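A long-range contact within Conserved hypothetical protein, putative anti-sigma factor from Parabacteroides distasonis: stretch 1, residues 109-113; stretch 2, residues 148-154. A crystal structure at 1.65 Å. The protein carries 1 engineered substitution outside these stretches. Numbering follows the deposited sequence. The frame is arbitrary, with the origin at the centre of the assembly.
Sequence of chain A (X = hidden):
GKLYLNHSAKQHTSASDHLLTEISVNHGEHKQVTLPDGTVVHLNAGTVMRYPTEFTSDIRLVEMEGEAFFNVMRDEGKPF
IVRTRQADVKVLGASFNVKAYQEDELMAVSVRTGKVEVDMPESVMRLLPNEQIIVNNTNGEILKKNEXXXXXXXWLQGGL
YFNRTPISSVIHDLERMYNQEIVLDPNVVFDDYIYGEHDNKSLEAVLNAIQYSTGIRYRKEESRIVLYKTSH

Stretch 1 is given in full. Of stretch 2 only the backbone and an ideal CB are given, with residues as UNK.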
ATOM      1  N   VAL A 109      -6.486   3.482  -2.443  1.00 13.84           N
ATOM      2  CA  VAL A 109      -6.966   4.051  -1.202  1.00 13.28           C
ATOM      3  C   VAL A 109      -8.153   3.228  -0.726  1.00 12.66           C
ATOM      4  O   VAL A 109      -9.073   2.965  -1.487  1.00 13.49           O
ATOM      5  CB  VAL A 109      -7.410   5.519  -1.402  1.00 14.43           C
ATOM      6  CG1 VAL A 109      -7.993   6.106  -0.131  1.00 14.69           C
ATOM      7  CG2 VAL A 109      -6.233   6.347  -1.925  1.00 15.70           C
ATOM      8  N   SER A 110      -8.081   2.778   0.521  1.00 12.71           N
ATOM      9  CA  SER A 110      -9.045   1.812   1.078  1.00 13.69           C
ATOM     10  C   SER A 110      -9.499   2.314   2.431  1.00 13.77           C
ATOM     11  O   SER A 110      -8.677   2.604   3.299  1.00 14.15           O
ATOM     12  CB  SER A 110      -8.389   0.456   1.253  1.00 14.72           C
ATOM     13  OG  SER A 110      -7.719  -0.002   0.075  1.00 14.56           O
ATOM     14  N   VAL A 111     -10.814   2.446   2.615  1.00 14.23           N
ATOM     15  CA  VAL A 111     -11.358   3.089   3.803  1.00 14.82           C
ATOM     16  C   VAL A 111     -11.743   2.050   4.847  1.00 15.15           C
ATOM     17  O   VAL A 111     -12.443   1.098   4.544  1.00 16.02           O
ATOM     18  CB  VAL A 111     -12.613   3.932   3.481  1.00 15.11           C
ATOM     19  CG1 VAL A 111     -13.130   4.617   4.727  1.00 15.75           C
ATOM     20  CG2 VAL A 111     -12.310   4.931   2.374  1.00 16.54           C
ATOM     21  N   ARG A 112     -11.229   2.217   6.056  1.00 16.02           N
ATOM     22  CA  ARG A 112     -11.586   1.354   7.163  1.00 16.91           C
ATOM     23  C   ARG A 112     -12.762   1.912   7.968  1.00 19.22           C
ATOM     24  O   ARG A 112     -13.728   1.205   8.255  1.00 17.68           O
ATOM     25  CB  ARG A 112     -10.397   1.155   8.075  1.00 18.74           C
ATOM     26  CG  ARG A 112     -10.659   0.198   9.222  1.00 21.58           C
ATOM     27  CD  ARG A 112     -10.252  -1.203   8.824  1.00 29.44           C
ATOM     28  NE  ARG A 112     -10.305  -2.160   9.922  1.00 33.58           N
ATOM     29  CZ  ARG A 112     -11.406  -2.781  10.347  1.00 38.30           C
ATOM     30  NH1 ARG A 112     -12.588  -2.580   9.769  1.00 36.65           N
ATOM     31  NH2 ARG A 112     -11.318  -3.635  11.364  1.00 42.48           N
ATOM     32  N   THR A 113     -12.668   3.184   8.338  1.00 17.13           N
ATOM     33  CA  THR A 113     -13.725   3.848   9.071  1.00 19.94           C
ATOM     34  C   THR A 113     -13.893   5.262   8.532  1.00 18.46           C
ATOM     35  O   THR A 113     -12.967   5.844   8.017  1.00 17.71           O
ATOM     36  CB  THR A 113     -13.434   3.906  10.594  1.00 22.29           C
ATOM     37  OG1 THR A 113     -12.346   4.788  10.858  1.00 25.23           O
ATOM     38  CG2 THR A 113     -13.042   2.551  11.103  1.00 24.41           C
ATOM     39  N   UNK A 148     -12.387  -5.481   1.491  1.00 16.92           N
ATOM     40  CA  UNK A 148     -12.296  -5.586   2.945  1.00 16.79           C
ATOM     41  C   UNK A 148     -11.073  -4.864   3.464  1.00 15.78           C
ATOM     42  O   UNK A 148      -9.938  -5.343   3.320  1.00 18.57           O
ATOM     43  CB  UNK A 148     -12.262  -7.053   3.380  1.00 16.79           C
ATOM     44  N   UNK A 149     -11.276  -3.678   4.051  1.00 15.50           N
ATOM     45  CA  UNK A 149     -10.169  -2.848   4.488  1.00 15.26           C
ATOM     46  C   UNK A 149      -9.409  -3.470   5.662  1.00 16.87           C
ATOM     47  O   UNK A 149      -8.248  -3.143   5.860  1.00 19.06           O
ATOM     48  CB  UNK A 149     -10.683  -1.460   4.875  1.00 15.26           C
ATOM     49  N   UNK A 150     -10.066  -4.341   6.440  1.00 18.88           N
ATOM     50  CA  UNK A 150      -9.360  -5.056   7.513  1.00 19.81           C
ATOM     51  C   UNK A 150      -8.285  -5.965   6.897  1.00 21.36           C
ATOM     52  O   UNK A 150      -7.175  -6.108   7.457  1.00 23.90           O
ATOM     53  CB  UNK A 150     -10.338  -5.874   8.358  1.00 19.81           C
ATOM     54  N   UNK A 151      -8.567  -6.550   5.738  1.00 20.91           N
ATOM     55  CA  UNK A 151      -7.600  -7.407   5.057  1.00 23.55           C
ATOM     56  C   UNK A 151      -6.551  -6.577   4.328  1.00 23.25           C
ATOM     57  O   UNK A 151      -5.344  -6.927   4.307  1.00 24.22           O
ATOM     58  CB  UNK A 151      -8.311  -8.337   4.073  1.00 23.55           C
ATOM     59  N   UNK A 152      -6.986  -5.459   3.751  1.00 19.26           N
ATOM     60  CA  UNK A 152      -6.071  -4.532   3.062  1.00 20.85           C
ATOM     61  C   UNK A 152      -4.956  -4.114   4.007  1.00 21.49           C
ATOM     62  O   UNK A 152      -3.793  -3.998   3.578  1.00 24.62           O
ATOM     63  CB  UNK A 152      -6.820  -3.301   2.548  1.00 20.85           C
ATOM     64  N   UNK A 153      -5.307  -3.902   5.271  1.00 20.71           N
ATOM     65  CA  UNK A 153      -4.427  -3.353   6.289  1.00 20.69           C
ATOM     66  C   UNK A 153      -3.851  -4.449   7.190  1.00 22.14           C
ATOM     67  O   UNK A 153      -3.445  -4.169   8.281  1.00 24.28           O
ATOM     68  CB  UNK A 153      -5.181  -2.322   7.131  1.00 20.69           C
ATOM     69  N   UNK A 154      -3.829  -5.681   6.689  1.00 23.83           N
ATOM     70  CA  UNK A 154      -3.274  -6.800   7.452  1.00 29.45           C
ATOM     71  C   UNK A 154      -1.782  -6.599   7.656  1.00 24.54           C
ATOM     72  O   UNK A 154      -1.194  -7.125   8.611  1.00 23.37           O
ATOM     73  CB  UNK A 154      -3.541  -8.130   6.744  1.00 29.45           C
TER

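Position 148 comes just before a short helix, with phi/psi of -74/104. Its CA-to-CB bond points away from stretch 1, and no atom of that stretch lies within 5.5 Å of the ideal CB, so the local backbone is the better guide. The amides at 150 and 151 begin a helical turn and need acceptors, which favours a short acceptor-bearing side chain: Asp, Asn, Ser or Thr. The deposited residue is D148, an N-cap. Its OD1 accepts from the backbone N of residue 150 at 2.9 Å, a weak bond with an angle of 123° at the hydrogen, and from the N of residue 151 at 3.3 Å, at 148°.

Position 149 is the most constrained. Its CA lies 5.2 Å from the CA of R112, and CA-to-CB points toward stretch 1. The ideal CB is already 3.1 Å from V111 O, a tight approach, and 3.7 Å from R112 CA. Helical phi/psi (-68/-24) adds no demand for glycine, but so little space remains beyond the CB that Ala or Gly suits best, with Ser less comfortable. The residue is A149. Its methyl packs against the strand backbone, CB to V111 O at 3.1 Å, and also meets the aliphatic part of the arginine, CB to R112 CD at 4.0 Å. No hydrogen bond links the two stretches, so close packing rather than polar pairing characterises this approach.

At 150 the CA-to-CB bond runs sideways, and the ideal CB is 3.8 Å from R112 CZ. A guanidinium so near would suit an acidic residue, an amide, or a chain with enough aliphatic length to cover the planar group. The deposited Q150 takes the last course: its CG lies over one face of the R112 guanidinium. The chain is extended, with chi1 and chi2 both t, and its CD comes 3.6 Å from R112 NH2, a contact without a hydrogen bond.

Position 151 is out of reach of stretch 1. Its helical backbone (-79/-37) tolerates many residues, and stretch 1 expresses no preference among them. It is K151, whose NZ is hydrogen-bonded elsewhere in the structure.

Position 152 again points toward stretch 1. Its ideal CB is 4.2 Å from S110 OG, leaving room for a compact side chain; Val, Ala, Thr or Ser could be considered. The residue is V152, with chi1 t at 171°, and its CG1 approaches S110 OG to 3.5 Å, a methyl against a hydroxyl that is hydrogen-bonded elsewhere.

Position 153 is the first to leave helical angles (-100/22). CA-to-CB points toward stretch 1, yet the ideal CB is 5.5 Å from R112 CD, so a small or medium side chain fits. Thr, Ser, Val or Ala would be reasonable. T153, with chi1 p, turns its hydroxyl to the helix: OG1 donates to A149 O at 2.8 Å. The same OG1 stands 4.4 Å from R112 CD, a loose contact.

Position 154 lies out of reach, so stretch 1 imposes no preference; it is A154.

Stretch 2 (148-154) DAQKVTA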
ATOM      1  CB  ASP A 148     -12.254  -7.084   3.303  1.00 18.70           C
ATOM      2  CG  ASP A 148     -12.276  -7.344   4.778  1.00 23.91           C
ATOM      3  OD1 ASP A 148     -11.857  -6.493   5.555  1.00 23.84           O
ATOM      4  OD2 ASP A 148     -12.734  -8.438   5.182  1.00 25.80           O
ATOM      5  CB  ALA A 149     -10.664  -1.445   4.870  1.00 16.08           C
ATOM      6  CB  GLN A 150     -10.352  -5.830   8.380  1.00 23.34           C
ATOM      7  CG  GLN A 150      -9.716  -6.535   9.548  1.00 28.78           C
ATOM      8  CD  GLN A 150     -10.737  -7.069  10.515  1.00 35.33           C
ATOM      9  OE1 GLN A 150     -11.883  -7.276  10.160  1.00 37.37           O
ATOM     10  NE2 GLN A 150     -10.317  -7.298  11.750  1.00 39.27           N
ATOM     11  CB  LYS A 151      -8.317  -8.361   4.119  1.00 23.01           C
ATOM     12  CG  LYS A 151      -9.187  -9.375   4.858  1.00 25.65           C
ATOM     13  CD  LYS A 151      -9.822 -10.352   3.883  1.00 29.01           C
ATOM     14  CE  LYS A 151     -10.774 -11.356   4.531  1.00 35.28           C
ATOM     15  NZ  LYS A 151     -10.279 -12.001   5.775  1.00 38.47           N
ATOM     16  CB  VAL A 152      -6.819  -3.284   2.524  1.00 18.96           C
ATOM     17  CG1 VAL A 152      -5.841  -2.206   2.003  1.00 19.44           C
ATOM     18  CG2 VAL A 152      -7.751  -3.663   1.392  1.00 19.56           C
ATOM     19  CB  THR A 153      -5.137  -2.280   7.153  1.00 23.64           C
ATOM     20  OG1 THR A 153      -6.286  -2.820   7.835  1.00 25.72           O
ATOM     21  CG2 THR A 153      -5.563  -1.121   6.260  1.00 24.10           C
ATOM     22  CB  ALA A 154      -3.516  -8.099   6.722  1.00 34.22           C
TER
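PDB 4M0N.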